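Local coordinates for AimR transcriptional regulator (Bacillus phage phi3T, PDB 5ZVV), which activates transcription of the phage aimX locus as a homodimer, apparently favouring lytic replication until arbitrium peptide binding converts it to an inactive monomer and lysogeny follows, at residues Gln339-Tyr344 and Leu365-Met370; Asp323-Gly328 and Arg349-Ser354; Thr237-Asp242 and Asp356-Gln361. All blocks are in the same frame, centred on the assembly; numbering follows the deposited sequence.

In the fold
All three contacts lie in the C-terminal part of this all-helical, TPR-clan chain, and contacts 1 and 2 hold opposite ends of helix 341-353. Contact 1 is the most peripheral, about 33 Å from the chain centre to its own centre, and is built round Tyr344, with a Met-aromatic pair, a CH-pi contact and a bridging water. Contact 2 is a close antiparallel helix pairing with a direct amide-hydroxyl bond and a water-bridged charge pair at its solvent-facing margin. Contact 3, with none of its touching residues exposed, joins two loops through aromatic rings and a stacked amide. Asn325 of contact 2 bonds Asp356 of contact 3, while Leu365 of contact 1 packs on Phe240 of contact 3.

Contact 1 (Gln339-Tyr344 and Leu365-Met370); sequences QDKTDY and LQLERM
A Met-aromatic contact between selenomethionine Met370 and Tyr344 joins the first turn of helix 341-353 to the C-terminal end of helix 361-369, within the stacked helices of this TPR-clan protein. Selenium, present here as a label, approaches the ring obliquely, with Met370 SE 3.7 Å from Tyr344 CE2. A bend at the last torsion (chi3 74°) turns the methyl group toward the other segment, where Met370 CE lies 3.6 Å from Gln339 O and also meets Lys341 CG, the two side chains reaching toward each other. Gln366 lies over one face of the same tyrosine. Its CB makes a CH-pi contact 4.2 Å from the Tyr344 ring centroid, offset toward the rim. With CG anti to the backbone N and the chain bent at chi2 (60°), Gln366 CG comes against the phenol end, 3.2 Å from Tyr344 OH. The amide is tilted 37° from the ring, and a water in the ring plane sits 2.6 Å from Tyr344 OH and weakly accepts from Gln366 NE2. At the root of the tyrosine side chain, Leu367 CD2 touches Tyr344 CB at 4.0 Å. Asp340 N-caps helix 341-353 through a weak bond, Thr342 N to Asp340 OD1 at 3.5 Å. Tyr332 and Leu336 of helix 324-338 pack against Tyr344, whereas Leu367 touches Tyr345 and Ile348 of helix 341-353 and Leu377 of helix 374-380.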
loop_
_atom_site.group_PDB
_atom_site.type_symbol
_atom_site.label_atom_id
_atom_site.label_comp_id
_atom_site.label_asym_id
_atom_site.label_seq_id
_atom_site.Cartn_x
_atom_site.Cartn_y
_atom_site.Cartn_z
ATOM N N GLN A 339 -9.348 -28.849 18.803
ATOM C CA GLN A 339 -7.971 -29.248 19.104
ATOM C C GLN A 339 -7.275 -29.831 17.877
ATOM O O GLN A 339 -6.356 -30.645 17.998
ATOM C CB GLN A 339 -7.908 -30.232 20.275
ATOM C CG GLN A 339 -8.256 -29.616 21.615
ATOM C CD GLN A 339 -8.032 -30.570 22.770
ATOM O OE1 GLN A 339 -8.285 -31.770 22.660
ATOM N NE2 GLN A 339 -7.545 -30.040 23.887
ATOM N N ASP A 340 -7.711 -29.420 16.691
ATOM C CA ASP A 340 -7.104 -29.831 15.435
ATOM C C ASP A 340 -6.143 -28.742 14.976
ATOM O O ASP A 340 -6.519 -27.567 14.902
ATOM C CB ASP A 340 -8.180 -30.087 14.379
ATOM C CG ASP A 340 -7.644 -30.794 13.153
ATOM O OD1 ASP A 340 -6.414 -30.983 13.058
ATOM O OD2 ASP A 340 -8.458 -31.159 12.280
ATOM N N LYS A 341 -4.904 -29.136 14.667
ATOM C CA LYS A 341 -3.868 -28.153 14.362
ATOM C C LYS A 341 -4.160 -27.386 13.077
ATOM O O LYS A 341 -3.682 -26.257 12.914
ATOM C CB LYS A 341 -2.504 -28.838 14.270
ATOM C CG LYS A 341 -1.957 -29.326 15.603
ATOM C CD LYS A 341 -0.600 -29.994 15.429
ATOM C CE LYS A 341 0.002 -30.396 16.766
ATOM N NZ LYS A 341 1.318 -31.074 16.597
ATOM N N THR A 342 -4.939 -27.970 12.161
ATOM C CA THR A 342 -5.226 -27.283 10.905
ATOM C C THR A 342 -6.027 -26.007 11.131
ATOM O O THR A 342 -5.885 -25.042 10.371
ATOM C CB THR A 342 -5.967 -28.212 9.940
ATOM O OG1 THR A 342 -6.290 -27.496 8.741
ATOM C CG2 THR A 342 -7.250 -28.730 10.558
ATOM N N ASP A 343 -6.866 -25.978 12.169
ATOM C CA ASP A 343 -7.610 -24.763 12.477
ATOM C C ASP A 343 -6.677 -23.655 12.946
ATOM O O ASP A 343 -6.860 -22.486 12.585
ATOM C CB ASP A 343 -8.678 -25.056 13.530
ATOM C CG ASP A 343 -9.815 -25.894 12.987
ATOM O OD1 ASP A 343 -10.170 -25.711 11.805
ATOM O OD2 ASP A 343 -10.354 -26.733 13.740
ATOM N N TYR A 344 -5.671 -24.005 13.749
ATOM C CA TYR A 344 -4.667 -23.022 14.142
ATOM C C TYR A 344 -3.814 -22.590 12.955
ATOM O O TYR A 344 -3.399 -21.426 12.883
ATOM C CB TYR A 344 -3.796 -23.588 15.264
ATOM C CG TYR A 344 -4.571 -23.892 16.527
ATOM C CD1 TYR A 344 -5.360 -22.921 17.132
ATOM C CD2 TYR A 344 -4.530 -25.155 17.105
ATOM C CE1 TYR A 344 -6.075 -23.195 18.286
ATOM C CE2 TYR A 344 -5.241 -25.439 18.259
ATOM C CZ TYR A 344 -6.014 -24.456 18.842
ATOM O OH TYR A 344 -6.721 -24.732 19.992
ATOM N N LEU A 365 0.899 -19.486 20.391
ATOM C CA LEU A 365 0.951 -19.916 21.786
ATOM C C LEU A 365 0.262 -21.261 21.968
ATOM O O LEU A 365 0.786 -22.153 22.646
ATOM C CB LEU A 365 0.307 -18.868 22.696
ATOM C CG LEU A 365 1.069 -17.568 22.966
ATOM C CD1 LEU A 365 0.175 -16.571 23.689
ATOM C CD2 LEU A 365 2.336 -17.833 23.767
ATOM N N GLN A 366 -0.905 -21.433 21.344
ATOM C CA GLN A 366 -1.606 -22.704 21.458
ATOM C C GLN A 366 -0.815 -23.820 20.789
ATOM O O GLN A 366 -0.760 -24.942 21.302
ATOM C CB GLN A 366 -3.006 -22.587 20.858
ATOM C CG GLN A 366 -3.938 -23.704 21.276
ATOM C CD GLN A 366 -4.143 -23.767 22.777
ATOM O OE1 GLN A 366 -4.095 -22.748 23.467
ATOM N NE2 GLN A 366 -4.368 -24.971 23.291
ATOM N N LEU A 367 -0.179 -23.525 19.653
ATOM C CA LEU A 367 0.729 -24.499 19.057
ATOM C C LEU A 367 1.913 -24.776 19.972
ATOM O O LEU A 367 2.440 -25.894 19.983
ATOM C CB LEU A 367 1.210 -24.010 17.691
ATOM C CG LEU A 367 0.179 -24.007 16.558
ATOM C CD1 LEU A 367 0.785 -23.447 15.281
ATOM C CD2 LEU A 367 -0.363 -25.407 16.320
ATOM N N GLU A 368 2.329 -23.779 20.759
ATOM C CA GLU A 368 3.453 -23.972 21.669
ATOM C C GLU A 368 3.084 -24.908 22.812
ATOM O O GLU A 368 3.898 -25.743 23.223
ATOM C CB GLU A 368 3.931 -22.626 22.212
ATOM C CG GLU A 368 5.137 -22.730 23.128
ATOM C CD GLU A 368 5.572 -21.389 23.678
ATOM O OE1 GLU A 368 6.371 -21.369 24.639
ATOM O OE2 GLU A 368 5.118 -20.353 23.150
ATOM N N ARG A 369 1.863 -24.780 23.341
ATOM C CA ARG A 369 1.410 -25.697 24.381
ATOM C C ARG A 369 1.334 -27.130 23.871
ATOM O O ARG A 369 1.566 -28.073 24.635
ATOM C CB ARG A 369 0.040 -25.270 24.911
ATOM C CG ARG A 369 -0.028 -23.874 25.514
ATOM C CD ARG A 369 -1.429 -23.622 26.064
ATOM N NE ARG A 369 -1.641 -22.245 26.499
ATOM C CZ ARG A 369 -2.797 -21.785 26.972
ATOM N NH1 ARG A 369 -3.842 -22.596 27.069
ATOM N NH2 ARG A 369 -2.910 -20.519 27.346
HETATM N N MSE A 370 1.018 -27.313 22.593
HETATM C CA MSE A 370 0.820 -28.644 22.033
HETATM C C MSE A 370 2.136 -29.284 21.606
HETATM O O MSE A 370 2.147 -30.344 20.980
HETATM C CB MSE A 370 -0.144 -28.582 20.848
HETATM C CG MSE A 370 -1.492 -27.960 21.186
HETATM SE SE MSE A 370 -2.605 -27.637 19.616
HETATM C CE MSE A 370 -3.146 -29.477 19.237
HETATM O O HOH W 1 -6.517 -26.785 21.585
#

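Contact 2 (Asp323-Gly328 and Arg349-Ser354); sequences DENELG and RYFKKS
An antiparallel helical hairpin, the building element of TPR-like folds, brings the start of helix 324-338 alongside the end of helix 341-353. The segment axes approach to 7.4 Å at 152° between their directions. Gly328 permits this closeness: having no side chain, it brings its CA over the centre of Phe351, 4.0 Å from that ring's centroid, in a CH-pi contact. Leu327 lies beside Tyr350 and points the same way, its CB over one face of the ring and its CD1 3.5 Å from Tyr350 CE1. Tyr331 meets Tyr350 with nearly parallel planes. At the N-terminus of helix 324-338, Asp323 and Glu326 form a capping box, in which Glu326 N donates to Asp323 OD1 (2.9 Å) and Asp323 N to Glu326 OE1, so each side chain accepts from the other residue's backbone N. Toward solvent, Glu324 crosses Lys353 at about a right angle, resting OE1 against the lysine's aliphatic chain. The charges do not touch directly; one water donates to Glu324 OE1 at 2.8 Å and accepts from Lys353 NZ at 3.1 Å. Asn325, with CG anti to the backbone N, places ND2 at the edge of Phe351, where Asp356 OD2 accepts from this amide. A second hydrogen bond runs almost straight, at 171° and in the amide plane, from Asn325 ND2 to Ser354 OG, 3.1 Å away.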
loop_
_atom_site.group_PDB
_atom_site.type_symbol
_atom_site.label_atom_id
_atom_site.label_comp_id
_atom_site.label_asym_id
_atom_site.label_seq_id
_atom_site.Cartn_x
_atom_site.Cartn_y
_atom_site.Cartn_z
ATOM N N ASP A 323 -14.339 -10.608 7.957
ATOM C CA ASP A 323 -13.121 -10.263 7.240
ATOM C C ASP A 323 -11.983 -11.182 7.687
ATOM O O ASP A 323 -12.164 -12.078 8.515
ATOM C CB ASP A 323 -12.786 -8.775 7.411
ATOM C CG ASP A 323 -12.387 -8.393 8.836
ATOM O OD1 ASP A 323 -12.170 -9.274 9.690
ATOM O OD2 ASP A 323 -12.284 -7.176 9.100
ATOM N N GLU A 324 -10.789 -10.951 7.143
ATOM C CA GLU A 324 -9.707 -11.916 7.324
ATOM C C GLU A 324 -9.198 -11.937 8.763
ATOM O O GLU A 324 -8.877 -13.007 9.291
ATOM C CB GLU A 324 -8.580 -11.616 6.337
ATOM C CG GLU A 324 -9.045 -11.659 4.885
ATOM C CD GLU A 324 -7.980 -11.214 3.908
ATOM O OE1 GLU A 324 -7.465 -12.067 3.154
ATOM O OE2 GLU A 324 -7.654 -10.007 3.899
ATOM N N ASN A 325 -9.119 -10.774 9.413
ATOM C CA ASN A 325 -8.715 -10.728 10.819
ATOM C C ASN A 325 -9.729 -11.458 11.698
ATOM O O ASN A 325 -9.372 -12.332 12.509
ATOM C CB ASN A 325 -8.556 -9.266 11.247
ATOM C CG ASN A 325 -7.776 -9.106 12.537
ATOM O OD1 ASN A 325 -8.351 -8.846 13.592
ATOM N ND2 ASN A 325 -6.457 -9.252 12.456
ATOM N N GLU A 326 -11.012 -11.116 11.532
ATOM C CA GLU A 326 -12.082 -11.846 12.198
ATOM C C GLU A 326 -12.006 -13.334 11.905
ATOM O O GLU A 326 -12.363 -14.151 12.758
ATOM C CB GLU A 326 -13.445 -11.295 11.770
ATOM C CG GLU A 326 -13.771 -9.921 12.335
ATOM C CD GLU A 326 -14.944 -9.262 11.635
ATOM O OE1 GLU A 326 -15.293 -9.698 10.518
ATOM O OE2 GLU A 326 -15.518 -8.308 12.202
ATOM N N LEU A 327 -11.546 -13.711 10.709
ATOM C CA LEU A 327 -11.396 -15.129 10.403
ATOM C C LEU A 327 -10.216 -15.740 11.145
ATOM O O LEU A 327 -10.249 -16.930 11.479
ATOM C CB LEU A 327 -11.252 -15.331 8.898
ATOM C CG LEU A 327 -12.575 -15.276 8.134
ATOM C CD1 LEU A 327 -12.349 -15.449 6.641
ATOM C CD2 LEU A 327 -13.532 -16.335 8.666
ATOM N N GLY A 328 -9.174 -14.952 11.411
ATOM C CA GLY A 328 -8.096 -15.438 12.257
ATOM C C GLY A 328 -8.584 -15.786 13.648
ATOM O O GLY A 328 -8.318 -16.880 14.164
ATOM N N ARG A 349 -2.870 -18.243 8.950
ATOM C CA ARG A 349 -2.893 -17.732 7.581
ATOM C C ARG A 349 -3.762 -16.486 7.468
ATOM O O ARG A 349 -3.443 -15.564 6.707
ATOM C CB ARG A 349 -3.378 -18.817 6.619
ATOM C CG ARG A 349 -2.381 -19.949 6.435
ATOM C CD ARG A 349 -2.900 -21.021 5.490
ATOM N NE ARG A 349 -1.954 -22.128 5.371
ATOM C CZ ARG A 349 -0.954 -22.166 4.495
ATOM N NH1 ARG A 349 -0.768 -21.157 3.653
ATOM N NH2 ARG A 349 -0.139 -23.212 4.461
ATOM N N TYR A 350 -4.854 -16.426 8.229
ATOM C CA TYR A 350 -5.713 -15.249 8.146
ATOM C C TYR A 350 -5.129 -14.064 8.908
ATOM O O TYR A 350 -5.267 -12.917 8.466
ATOM C CB TYR A 350 -7.117 -15.588 8.639
ATOM C CG TYR A 350 -7.943 -16.280 7.582
ATOM C CD1 TYR A 350 -8.388 -15.589 6.462
ATOM C CD2 TYR A 350 -8.270 -17.626 7.692
ATOM C CE1 TYR A 350 -9.138 -16.214 5.486
ATOM C CE2 TYR A 350 -9.018 -18.261 6.721
ATOM C CZ TYR A 350 -9.453 -17.549 5.619
ATOM O OH TYR A 350 -10.204 -18.174 4.646
ATOM N N PHE A 351 -4.472 -14.310 10.042
ATOM C CA PHE A 351 -3.747 -13.231 10.708
ATOM C C PHE A 351 -2.621 -12.695 9.833
ATOM O O PHE A 351 -2.310 -11.499 9.883
ATOM C CB PHE A 351 -3.197 -13.710 12.052
ATOM C CG PHE A 351 -4.207 -13.682 13.160
ATOM C CD1 PHE A 351 -4.965 -12.546 13.388
ATOM C CD2 PHE A 351 -4.406 -14.790 13.967
ATOM C CE1 PHE A 351 -5.901 -12.514 14.406
ATOM C CE2 PHE A 351 -5.340 -14.764 14.986
ATOM C CZ PHE A 351 -6.089 -13.624 15.205
ATOM N N LYS A 352 -2.000 -13.560 9.029
ATOM C CA LYS A 352 -0.985 -13.103 8.085
ATOM C C LYS A 352 -1.608 -12.272 6.972
ATOM O O LYS A 352 -1.091 -11.206 6.617
ATOM C CB LYS A 352 -0.235 -14.297 7.501
ATOM C CG LYS A 352 0.778 -14.917 8.440
ATOM C CD LYS A 352 2.025 -14.058 8.540
ATOM C CE LYS A 352 3.148 -14.824 9.210
ATOM N NZ LYS A 352 4.437 -14.080 9.185
ATOM N N LYS A 353 -2.722 -12.749 6.406
ATOM C CA LYS A 353 -3.362 -12.023 5.313
ATOM C C LYS A 353 -3.859 -10.654 5.755
ATOM O O LYS A 353 -3.919 -9.726 4.939
ATOM C CB LYS A 353 -4.519 -12.841 4.738
ATOM C CG LYS A 353 -4.092 -13.992 3.842
ATOM C CD LYS A 353 -5.307 -14.668 3.227
ATOM C CE LYS A 353 -4.915 -15.829 2.328
ATOM N NZ LYS A 353 -6.115 -16.490 1.739
ATOM N N SER A 354 -4.218 -10.505 7.027
ATOM C CA SER A 354 -4.663 -9.225 7.559
ATOM C C SER A 354 -3.521 -8.409 8.147
ATOM O O SER A 354 -3.773 -7.356 8.742
ATOM C CB SER A 354 -5.757 -9.436 8.612
ATOM O OG SER A 354 -5.287 -10.210 9.701
HETATM O O HOH W 2 -8.430 -14.404 1.922
HETATM O O HOH W 3 -4.659 -9.601 2.255
#

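Contact 3 (Thr237-Asp242 and Asp356-Gln361); sequences TLIFED and DKYFIQ
Asp356 OD1 is gripped by two backbone N-H groups of the following turn. Tyr358 N meets it at 3.0 Å along its anti lone pair, and Phe359 N, also 3.0 Å from Asp356 OD1, comes from above the carboxylate plane; the other oxygen, OD2, receives Asn325 ND2 from helix 324-338. This double hold ties the Asp356 side chain to the turn from which Tyr358, Phe359 and Gln361 reach the 237-242 segment. The Phe240 ring is covered on both faces: the Gln361 amide lies flat on one, planes 15° apart with CD 3.3 Å above the Phe240 ring plane, and Ile239 CG2, from the preceding residue, sits over the opposite one. Gln361 adopts the crowded first torsion (chi1 61°), and its amide is further fixed by donation from Gln361 NE2 to Tyr358 O at 2.9 Å. The edge of Phe240 points at the face of Tyr358 in an offset edge-to-face pair, planes 70° apart. Ile239 CD1 reaches the edge of Phe359, 3.9 Å from Phe359 CE1. One water ties the end of helix 224-237 to the tyrosine, lying 2.6 Å from Tyr358 OH while donating to Thr237 O and accepting from Phe240 N; the hydroxyl also bonds Asn236 O weakly. Asp356 thus forms an Asx turn and Asx motif, overlapping a type I turn from Tyr358 to Gln361, and this inter-helix loop packs against a sequence-distant one within the TPR-like helical array.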
loop_
_atom_site.group_PDB
_atom_site.type_symbol
_atom_site.label_atom_id
_atom_site.label_comp_id
_atom_site.label_asym_id
_atom_site.label_seq_id
_atom_site.Cartn_x
_atom_site.Cartn_y
_atom_site.Cartn_z
ATOM N N THR A 237 -2.119 -3.267 24.235
ATOM C CA THR A 237 -0.702 -3.613 24.270
ATOM C C THR A 237 -0.345 -4.455 25.484
ATOM O O THR A 237 0.723 -5.075 25.492
ATOM C CB THR A 237 0.184 -2.364 24.268
ATOM O OG1 THR A 237 -0.009 -1.638 25.488
ATOM C CG2 THR A 237 -0.127 -1.474 23.079
ATOM N N LEU A 238 -1.199 -4.486 26.508
ATOM C CA LEU A 238 -0.910 -5.268 27.707
ATOM C C LEU A 238 -1.629 -6.617 27.758
ATOM O O LEU A 238 -1.556 -7.298 28.785
ATOM C CB LEU A 238 -1.258 -4.455 28.953
ATOM C CG LEU A 238 -0.407 -3.213 29.211
ATOM C CD1 LEU A 238 -1.050 -2.356 30.290
ATOM C CD2 LEU A 238 1.006 -3.619 29.607
ATOM N N ILE A 239 -2.294 -7.031 26.675
ATOM C CA ILE A 239 -3.197 -8.184 26.737
ATOM C C ILE A 239 -2.448 -9.452 27.136
ATOM O O ILE A 239 -2.913 -10.224 27.984
ATOM C CB ILE A 239 -3.929 -8.365 25.394
ATOM C CG1 ILE A 239 -4.989 -7.276 25.208
ATOM C CG2 ILE A 239 -4.566 -9.747 25.305
ATOM C CD1 ILE A 239 -5.692 -7.334 23.869
ATOM N N PHE A 240 -1.283 -9.692 26.538
ATOM C CA PHE A 240 -0.554 -10.933 26.762
ATOM C C PHE A 240 0.530 -10.817 27.827
ATOM O O PHE A 240 1.228 -11.801 28.084
ATOM C CB PHE A 240 0.063 -11.421 25.448
ATOM C CG PHE A 240 -0.943 -11.640 24.358
ATOM C CD1 PHE A 240 -1.653 -12.827 24.279
ATOM C CD2 PHE A 240 -1.190 -10.652 23.421
ATOM C CE1 PHE A 240 -2.587 -13.027 23.279
ATOM C CE2 PHE A 240 -2.119 -10.846 22.417
ATOM C CZ PHE A 240 -2.820 -12.035 22.345
ATOM N N GLU A 241 0.681 -9.654 28.461
ATOM C CA GLU A 241 1.720 -9.455 29.468
ATOM C C GLU A 241 1.192 -9.530 30.896
ATOM O O GLU A 241 1.759 -10.242 31.728
ATOM C CB GLU A 241 2.417 -8.107 29.251
ATOM C CG GLU A 241 3.226 -8.017 27.972
ATOM C CD GLU A 241 3.967 -6.699 27.846
ATOM O OE1 GLU A 241 3.970 -5.920 28.824
ATOM O OE2 GLU A 241 4.546 -6.445 26.769
ATOM N N ASP A 242 0.117 -8.805 31.198
ATOM C CA ASP A 242 -0.357 -8.664 32.572
ATOM C C ASP A 242 -1.858 -8.426 32.538
ATOM O O ASP A 242 -2.317 -7.457 31.927
ATOM C CB ASP A 242 0.365 -7.504 33.273
ATOM C CG ASP A 242 0.102 -7.455 34.769
ATOM O OD1 ASP A 242 -1.016 -7.789 35.208
ATOM O OD2 ASP A 242 1.026 -7.067 35.514
ATOM N N ASP A 356 -1.625 -8.771 10.692
ATOM C CA ASP A 356 -1.752 -8.632 12.141
ATOM C C ASP A 356 -0.574 -9.360 12.779
ATOM O O ASP A 356 -0.558 -10.591 12.853
ATOM C CB ASP A 356 -3.090 -9.188 12.622
ATOM C CG ASP A 356 -3.402 -8.818 14.067
ATOM O OD1 ASP A 356 -2.460 -8.599 14.859
ATOM O OD2 ASP A 356 -4.601 -8.750 14.414
ATOM N N LYS A 357 0.411 -8.595 13.240
ATOM C CA LYS A 357 1.600 -9.150 13.871
ATOM C C LYS A 357 1.470 -9.254 15.385
ATOM O O LYS A 357 2.446 -9.609 16.055
ATOM C CB LYS A 357 2.829 -8.308 13.515
ATOM C CG LYS A 357 3.087 -8.192 12.020
ATOM C CD LYS A 357 4.348 -7.395 11.720
ATOM C CE LYS A 357 4.569 -7.268 10.216
ATOM N NZ LYS A 357 5.852 -6.585 9.884
ATOM N N TYR A 358 0.293 -8.958 15.937
ATOM C CA TYR A 358 0.082 -8.992 17.381
ATOM C C TYR A 358 -0.734 -10.207 17.814
ATOM O O TYR A 358 -0.268 -11.009 18.626
ATOM C CB TYR A 358 -0.599 -7.698 17.847
ATOM C CG TYR A 358 -0.710 -7.584 19.351
ATOM C CD1 TYR A 358 0.426 -7.508 20.144
ATOM C CD2 TYR A 358 -1.950 -7.552 19.980
ATOM C CE1 TYR A 358 0.336 -7.406 21.517
ATOM C CE2 TYR A 358 -2.049 -7.448 21.358
ATOM C CZ TYR A 358 -0.901 -7.376 22.118
ATOM O OH TYR A 358 -0.985 -7.274 23.486
ATOM N N PHE A 359 -1.948 -10.363 17.282
ATOM C CA PHE A 359 -2.813 -11.448 17.729
ATOM C C PHE A 359 -2.475 -12.789 17.094
ATOM O O PHE A 359 -3.065 -13.805 17.484
ATOM C CB PHE A 359 -4.279 -11.095 17.464
ATOM C CG PHE A 359 -4.778 -9.954 18.301
ATOM C CD1 PHE A 359 -5.078 -10.142 19.640
ATOM C CD2 PHE A 359 -4.938 -8.693 17.753
ATOM C CE1 PHE A 359 -5.531 -9.097 20.416
ATOM C CE2 PHE A 359 -5.390 -7.643 18.522
ATOM C CZ PHE A 359 -5.688 -7.843 19.857
ATOM N N ILE A 360 -1.532 -12.828 16.148
ATOM C CA ILE A 360 -1.105 -14.099 15.579
ATOM C C ILE A 360 -0.482 -14.995 16.640
ATOM O O ILE A 360 -0.368 -16.211 16.443
ATOM C CB ILE A 360 -0.131 -13.858 14.405
ATOM C CG1 ILE A 360 0.094 -15.150 13.614
ATOM C CG2 ILE A 360 1.191 -13.291 14.909
ATOM C CD1 ILE A 360 0.948 -14.971 12.382
ATOM N N GLN A 361 -0.084 -14.428 17.778
ATOM C CA GLN A 361 0.447 -15.255 18.850
ATOM C C GLN A 361 -0.625 -16.122 19.491
ATOM O O GLN A 361 -0.285 -17.099 20.165
ATOM C CB GLN A 361 1.124 -14.382 19.909
ATOM C CG GLN A 361 0.206 -13.384 20.589
ATOM C CD GLN A 361 0.954 -12.462 21.535
ATOM O OE1 GLN A 361 1.451 -12.893 22.577
ATOM N NE2 GLN A 361 1.049 -11.188 21.171
HETATM O O HOH W 4 0.867 -7.607 25.346
#